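Local coordinates for protein kynurenine formamidase (Bacillus anthracis, PDB 4CO9) that hydrolyses N-formyl-L-kynurenine to L-kynurenine and formate with two bound zinc ions per subunit, a step of tryptophan degradation, at residues Pro14-Asp18 with Phe28-Val32; Lys68-Asp72 with Pro193-Ala199; Arg83-Val87 with Leu98-Leu103. Where two conformers were deposited one is given. Residue numbers count along the deposited sequence, not the author numbering.

The three contacts do not touch one another. Interaction 1 comes first in the chain and joins the loop after strand 9-10 to strand 29-34 of the two-stranded antiparallel sheet. Interaction 2 ties the loop after strand 56-58 to the one before strand 201-203, 121 residues apart; interaction 3, between strand 81-86 of the large mixed sheet and the loop before strand 108-112, falls within that span. The centres of interactions 1 and 2 are 22 Å apart, and across the dimer interface interaction 1 of one subunit packs on the Pro193-Ala199 loop of interaction 2 of the other. Interaction 3 is centred 35 Å from interaction 1 and 30 Å from interaction 2, across the chain's centre, untouched by the other subunit.

Interaction 1: residues Pro14-Asp18 with Phe28-Val32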
# COMPACT_ATOMS: atom_id res chain seq x y z
N PRO C 14 -9.80 6.44 -5.97
CA PRO C 14 -10.60 5.49 -5.22
C PRO C 14 -10.78 4.19 -6.00
O PRO C 14 -11.07 4.23 -7.20
CB PRO C 14 -11.95 6.20 -5.04
CG PRO C 14 -11.63 7.64 -5.13
CD PRO C 14 -10.50 7.74 -6.14
N LEU C 15 -10.59 3.08 -5.31
CA LEU C 15 -10.71 1.76 -5.89
C LEU C 15 -12.09 1.20 -5.55
O LEU C 15 -12.41 0.97 -4.39
CB LEU C 15 -9.63 0.83 -5.35
CG LEU C 15 -8.19 1.11 -5.82
CD1 LEU C 15 -7.24 0.22 -5.02
CD2 LEU C 15 -8.02 0.85 -7.31
N ASN C 16 -12.89 0.99 -6.58
CA ASN C 16 -14.22 0.42 -6.45
C ASN C 16 -14.63 -0.15 -7.81
O ASN C 16 -13.92 0.01 -8.82
CB ASN C 16 -15.21 1.44 -5.95
CG ASN C 16 -15.24 2.69 -6.81
OD1 ASN C 16 -15.48 2.63 -8.03
ND2 ASN C 16 -14.96 3.82 -6.20
N ASN C 17 -15.79 -0.81 -7.84
CA ASN C 17 -16.22 -1.51 -9.04
C ASN C 17 -16.45 -0.60 -10.24
O ASN C 17 -16.54 -1.10 -11.35
CB ASN C 17 -17.47 -2.36 -8.75
CG ASN C 17 -17.19 -3.53 -7.81
OD1 ASN C 17 -16.10 -3.69 -7.27
ND2 ASN C 17 -18.19 -4.36 -7.61
N ASP C 18 -16.55 0.72 -10.04
CA ASP C 18 -16.71 1.67 -11.13
C ASP C 18 -15.41 2.16 -11.76
O ASP C 18 -15.46 2.88 -12.76
CB ASP C 18 -17.51 2.89 -10.65
CG ASP C 18 -18.91 2.52 -10.16
OD1 ASP C 18 -19.51 1.58 -10.71
OD2 ASP C 18 -19.40 3.18 -9.23
N PHE C 28 -12.15 -4.45 -12.04
CA PHE C 28 -11.98 -4.38 -10.60
C PHE C 28 -13.20 -4.97 -9.90
O PHE C 28 -14.31 -4.66 -10.28
CB PHE C 28 -11.80 -2.95 -10.11
CG PHE C 28 -11.65 -2.85 -8.61
CD1 PHE C 28 -12.75 -2.81 -7.75
CD2 PHE C 28 -10.38 -2.84 -8.05
CE1 PHE C 28 -12.58 -2.75 -6.38
CE2 PHE C 28 -10.20 -2.78 -6.69
CZ PHE C 28 -11.30 -2.72 -5.84
N SER C 29 -12.97 -5.77 -8.88
CA SER C 29 -14.05 -6.37 -8.11
C SER C 29 -13.72 -6.42 -6.62
O SER C 29 -12.78 -7.11 -6.24
CB SER C 29 -14.28 -7.80 -8.64
OG SER C 29 -15.19 -8.48 -7.83
N TYR C 30 -14.47 -5.70 -5.80
CA TYR C 30 -14.55 -6.02 -4.38
C TYR C 30 -15.95 -6.55 -4.08
O TYR C 30 -16.94 -5.91 -4.43
CB TYR C 30 -14.25 -4.82 -3.45
CG TYR C 30 -14.52 -5.25 -2.02
CD1 TYR C 30 -13.57 -5.93 -1.28
CD2 TYR C 30 -15.77 -5.07 -1.45
CE1 TYR C 30 -13.82 -6.39 0.01
CE2 TYR C 30 -16.04 -5.53 -0.17
CZ TYR C 30 -15.08 -6.19 0.56
OH TYR C 30 -15.39 -6.63 1.83
N GLU C 31 -16.02 -7.72 -3.46
CA GLU C 31 -17.31 -8.30 -3.07
C GLU C 31 -17.24 -8.90 -1.67
O GLU C 31 -16.19 -9.41 -1.27
CB GLU C 31 -17.85 -9.26 -4.19
CG GLU C 31 -18.11 -8.63 -5.60
CD GLU C 31 -19.16 -7.51 -5.64
OE1 GLU C 31 -20.12 -7.50 -4.84
OE2 GLU C 31 -19.01 -6.65 -6.51
N VAL C 32 -18.35 -8.80 -0.93
CA VAL C 32 -18.55 -9.53 0.31
C VAL C 32 -19.05 -10.92 -0.08
O VAL C 32 -20.18 -11.08 -0.57
CB VAL C 32 -19.58 -8.86 1.25
CG1 VAL C 32 -19.75 -9.64 2.54
CG2 VAL C 32 -19.15 -7.44 1.55
O HOH W 1 -15.39 -3.21 -12.31
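This is a loop-to-strand contact in which an Asx turn sits beside the start of strand 29-34, one of two strands in a small antiparallel sheet. Asn16 OD1 accepts from Asp18 N at 3.0 Å, and this turn presents Asn17 to the strand. Ser29 and Glu31 pair through their backbones with Thr48 and Lys46 of strand 44-50; Tyr30 N is instead taken up by the side chain of Asn17. The buried ring of Phe28 packs against the turn. The backbone from Leu15 to Asn16 crosses one face of the ring, Leu15 CB packs 3.9 Å from Phe28 CE2, and Asn17 OD1 lies near the ring plane at its edge. One water links the backbones, donating to Asn17 O at 2.6 Å and Phe28 O at 2.7 Å. The contact also belongs to the homodimer interface: Leu196 of the second subunit packs on Leu15 and Phe28, while Tyr30 OH is hydrogen-bonded to Asp200 OD1 of that subunit. The Asn17 amide uses both ends on the strand, OD1 accepting from Tyr30 N at 3.0 Å and ND2 donating to Glu31 OE2 at 2.7 Å.

Interaction 2: residues Lys68-Asp72 with Pro193-Ala199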
# COMPACT_ATOMS: atom_id res chain seq x y z
N LYS C 68 13.20 -6.93 -12.91
CA LYS C 68 12.86 -7.10 -11.50
C LYS C 68 11.36 -7.21 -11.28
O LYS C 68 10.56 -6.56 -11.95
CB LYS C 68 13.36 -5.91 -10.67
CG LYS C 68 14.85 -5.88 -10.37
CD LYS C 68 15.13 -4.77 -9.35
CE LYS C 68 16.57 -4.72 -8.89
N LYS C 69 11.01 -8.05 -10.31
CA LYS C 69 9.64 -8.14 -9.81
C LYS C 69 9.48 -7.15 -8.66
O LYS C 69 10.46 -6.61 -8.16
CB LYS C 69 9.34 -9.53 -9.27
CG LYS C 69 9.73 -10.69 -10.18
CD LYS C 69 8.92 -10.72 -11.46
CE LYS C 69 8.81 -12.12 -12.04
NZ LYS C 69 10.11 -12.63 -12.51
N VAL C 70 8.24 -6.93 -8.24
CA VAL C 70 7.94 -5.87 -7.28
C VAL C 70 8.78 -5.95 -6.00
O VAL C 70 9.31 -4.94 -5.56
CB VAL C 70 6.44 -5.85 -6.91
CG1 VAL C 70 6.20 -5.05 -5.64
CG2 VAL C 70 5.65 -5.26 -8.06
N LEU C 71 8.87 -7.13 -5.40
CA LEU C 71 9.54 -7.24 -4.12
C LEU C 71 11.05 -6.96 -4.23
O LEU C 71 11.69 -6.62 -3.23
CB LEU C 71 9.29 -8.61 -3.49
CG LEU C 71 9.78 -8.85 -2.06
CD1 LEU C 71 9.27 -7.80 -1.09
CD2 LEU C 71 9.38 -10.24 -1.59
N ASP C 72 11.61 -7.09 -5.43
CA ASP C 72 13.03 -6.78 -5.68
C ASP C 72 13.28 -5.27 -5.70
O ASP C 72 14.43 -4.83 -5.67
CB ASP C 72 13.50 -7.33 -7.04
CG ASP C 72 13.29 -8.83 -7.20
OD1 ASP C 72 13.46 -9.56 -6.21
OD2 ASP C 72 12.95 -9.28 -8.34
N PRO C 193 4.92 0.03 -2.92
CA PRO C 193 4.30 -1.19 -3.44
C PRO C 193 4.06 -2.20 -2.34
O PRO C 193 4.80 -2.24 -1.35
CB PRO C 193 5.32 -1.75 -4.42
CG PRO C 193 6.61 -1.05 -4.14
CD PRO C 193 6.33 0.17 -3.31
N LEU C 194 3.03 -3.02 -2.52
CA LEU C 194 2.84 -4.19 -1.68
C LEU C 194 4.02 -5.14 -1.89
O LEU C 194 4.70 -5.08 -2.91
CB LEU C 194 1.52 -4.88 -2.04
CG LEU C 194 0.24 -4.04 -1.83
CD1 LEU C 194 -0.97 -4.86 -2.25
CD2 LEU C 194 0.10 -3.61 -0.38
N ALA C 195 4.25 -6.01 -0.91
CA ALA C 195 5.42 -6.89 -0.94
C ALA C 195 5.20 -8.10 -1.87
O ALA C 195 5.31 -9.23 -1.44
CB ALA C 195 5.75 -7.34 0.47
N LEU C 196 4.93 -7.84 -3.14
CA LEU C 196 4.53 -8.90 -4.07
C LEU C 196 5.75 -9.56 -4.69
O LEU C 196 6.44 -8.95 -5.50
CB LEU C 196 3.64 -8.32 -5.17
CG LEU C 196 2.26 -7.89 -4.68
CD1 LEU C 196 1.64 -6.86 -5.62
CD2 LEU C 196 1.36 -9.10 -4.54
N SER C 197 6.02 -10.80 -4.30
CA SER C 197 7.22 -11.52 -4.73
C SER C 197 7.37 -11.59 -6.23
O SER C 197 8.47 -11.45 -6.75
CB SER C 197 7.23 -12.95 -4.17
OG SER C 197 7.17 -12.97 -2.75
N ASP C 198 6.27 -11.82 -6.94
CA ASP C 198 6.35 -12.23 -8.34
C ASP C 198 5.69 -11.28 -9.31
O ASP C 198 5.60 -11.59 -10.49
CB ASP C 198 5.71 -13.62 -8.48
CG ASP C 198 6.37 -14.65 -7.58
OD1 ASP C 198 7.59 -14.72 -7.58
OD2 ASP C 198 5.66 -15.36 -6.86
N ALA C 199 5.22 -10.13 -8.83
CA ALA C 199 4.36 -9.28 -9.64
C ALA C 199 5.08 -8.29 -10.54
O ALA C 199 6.23 -7.91 -10.30
CB ALA C 199 3.34 -8.56 -8.74
O HOH W 2 10.91 -11.52 -5.73
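Val70 is the apolar centre, its side chain pushed into the bend of Pro193-Ala199. Its CG1 lies 3.6 Å from Pro193 CB, its CB 4.1 Å from Leu196 CB, and its CG2 4.1 Å from Ala199 CB. Next to it, Leu71 CD1 reaches Ala195 CB at 3.9 Å, where Ala195 centres an inverse gamma turn. Backbone hydrogen bonds frame this packing: Val70 N donates to Ala199 O at 3.0 Å, and Leu71 N weakly to Leu196 O, also 3.0 Å. At the polar edge, Asp72 N donates to Lys69 O at 3.0 Å, closing the short 3-10 turn; Asp72 OD2 accepts from Lys69 N, also at 3.0 Å, and a water donates to Asp72 OD1 (3.3 Å) and Ser197 O (2.6 Å). Ser197 OG hydrogen-bonds to Asn16 ND2 of the second subunit, whose Arg205 packs on Leu71. A 3-10 turn after strand 56-58 and the irregular loop before strand 201-203 thus join at the homodimer interface near the binuclear zinc site, the Val70 side chain about 10 Å from a zinc ion.

Interaction 3: residues Arg83-Val87 with Leu98-Leu103; sequences RIIDV and LEKFHL
Arg83-Asp86 is extended, the end of strand 81-86, while Leu98-Phe101 makes a type I beta turn closed by Phe101 N to Leu98 O at 3.1 Å, after which the chain straightens through His102. The backbones run in opposite senses with no backbone hydrogen bond between them: CA atoms pair Arg83 with Leu103 and Ile85 with Phe101 at 8.2 Å, and Val87 with Leu98 at 8.6 Å. Ile85 (chi1 p, chi2 t) sets CD1 over the face of the Phe101 ring (chi1 m, chi2 -85°), a CH-pi contact 3.8 Å from the centroid and 8° off the normal; the same CD1 is 3.9 Å from Leu98 CD2. Here the connection between parallel neighbours 81-86 and 108-112 of the mixed sheet packs back on its first strand, with helix 133-140 beyond Leu98. Val87 CG1 stands 4.2 Å from both Leu98 CD2 and Phe101 CE2. Arg83 (chi1 t, chi2 94°), salt-bridged through NE to Asp186, donates from NH1 to His102 O at 2.7 Å; a water bridges Arg83 NH2 (2.8 Å) and His102 O (3.0 Å).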
# COMPACT_ATOMS: atom_id res chain seq x y z
N ARG C 83 9.04 16.69 -5.82
CA ARG C 83 8.63 17.95 -6.39
C ARG C 83 7.48 17.70 -7.34
O ARG C 83 7.49 16.72 -8.08
CB ARG C 83 9.80 18.59 -7.15
CG ARG C 83 9.33 19.82 -7.88
CD ARG C 83 9.50 21.15 -7.17
NE ARG C 83 10.76 21.31 -6.45
CZ ARG C 83 11.87 21.80 -6.97
NH1 ARG C 83 11.91 22.19 -8.24
NH2 ARG C 83 12.96 21.93 -6.22
N ILE C 84 6.49 18.59 -7.32
CA ILE C 84 5.36 18.52 -8.23
C ILE C 84 5.34 19.73 -9.16
O ILE C 84 5.46 20.87 -8.70
CB ILE C 84 4.04 18.46 -7.45
CG1 ILE C 84 4.09 17.28 -6.46
CG2 ILE C 84 2.85 18.36 -8.39
CD1 ILE C 84 2.81 17.04 -5.71
N ILE C 85 5.20 19.47 -10.46
CA ILE C 85 5.21 20.52 -11.48
C ILE C 85 4.06 20.35 -12.43
O ILE C 85 3.52 19.25 -12.59
CB ILE C 85 6.53 20.58 -12.29
CG1 ILE C 85 6.77 19.30 -13.07
CG2 ILE C 85 7.71 20.90 -11.37
CD1 ILE C 85 7.97 19.34 -13.99
N ASP C 86 3.70 21.45 -13.06
CA ASP C 86 2.62 21.48 -14.02
C ASP C 86 3.15 21.37 -15.45
O ASP C 86 3.94 22.20 -15.89
CB ASP C 86 1.74 22.72 -13.87
CG ASP C 86 0.44 22.59 -14.61
OD1 ASP C 86 0.43 22.77 -15.85
OD2 ASP C 86 -0.58 22.25 -13.96
N VAL C 87 2.69 20.35 -16.16
CA VAL C 87 3.02 20.16 -17.57
C VAL C 87 1.73 19.95 -18.38
O VAL C 87 1.68 19.14 -19.30
CB VAL C 87 4.00 19.00 -17.78
CG1 VAL C 87 5.38 19.39 -17.27
CG2 VAL C 87 3.52 17.73 -17.08
N LEU C 98 11.10 20.08 -19.86
CA LEU C 98 11.53 20.06 -18.46
C LEU C 98 12.72 20.98 -18.18
O LEU C 98 13.01 21.28 -17.02
CB LEU C 98 11.87 18.64 -18.02
CG LEU C 98 10.71 17.64 -18.02
CD1 LEU C 98 11.15 16.38 -17.30
CD2 LEU C 98 9.45 18.21 -17.37
N GLU C 99 13.40 21.44 -19.23
CA GLU C 99 14.54 22.36 -19.08
C GLU C 99 14.14 23.67 -18.39
O GLU C 99 14.95 24.26 -17.71
CB GLU C 99 15.19 22.66 -20.43
CG GLU C 99 16.16 21.58 -20.90
CD GLU C 99 16.74 21.84 -22.29
OE1 GLU C 99 16.18 22.66 -23.06
OE2 GLU C 99 17.78 21.22 -22.60
N LYS C 100 12.90 24.11 -18.55
CA LYS C 100 12.44 25.35 -17.93
C LYS C 100 12.23 25.26 -16.41
O LYS C 100 12.01 26.27 -15.75
CB LYS C 100 11.14 25.88 -18.57
CG LYS C 100 9.87 25.16 -18.20
CD LYS C 100 8.63 25.93 -18.65
CE LYS C 100 7.42 25.54 -17.82
NZ LYS C 100 6.18 26.24 -18.23
N PHE C 101 12.30 24.06 -15.85
CA PHE C 101 12.12 23.88 -14.41
C PHE C 101 13.46 23.78 -13.71
O PHE C 101 14.43 23.28 -14.25
CB PHE C 101 11.25 22.65 -14.15
CG PHE C 101 9.87 22.77 -14.71
CD1 PHE C 101 8.87 23.41 -13.99
CD2 PHE C 101 9.56 22.26 -15.97
CE1 PHE C 101 7.60 23.53 -14.51
CE2 PHE C 101 8.29 22.37 -16.49
CZ PHE C 101 7.30 23.01 -15.75
N HIS C 102 13.52 24.31 -12.50
CA HIS C 102 14.70 24.23 -11.69
C HIS C 102 14.59 22.97 -10.83
O HIS C 102 13.91 22.96 -9.83
CB HIS C 102 14.84 25.50 -10.84
CG HIS C 102 16.13 25.56 -10.10
ND1 HIS C 102 16.32 24.94 -8.88
CD2 HIS C 102 17.33 26.10 -10.43
CE1 HIS C 102 17.56 25.12 -8.48
NE2 HIS C 102 18.20 25.82 -9.40
N LEU C 103 15.31 21.92 -11.22
CA LEU C 103 15.11 20.57 -10.63
C LEU C 103 16.35 20.06 -9.93
O LEU C 103 16.45 18.86 -9.67
CB LEU C 103 14.75 19.59 -11.75
CG LEU C 103 13.44 19.83 -12.48
CD1 LEU C 103 13.35 18.93 -13.71
CD2 LEU C 103 12.27 19.57 -11.55
O HOH W 3 15.42 22.67 -7.26
O HOH W 4 4.90 23.26 -18.42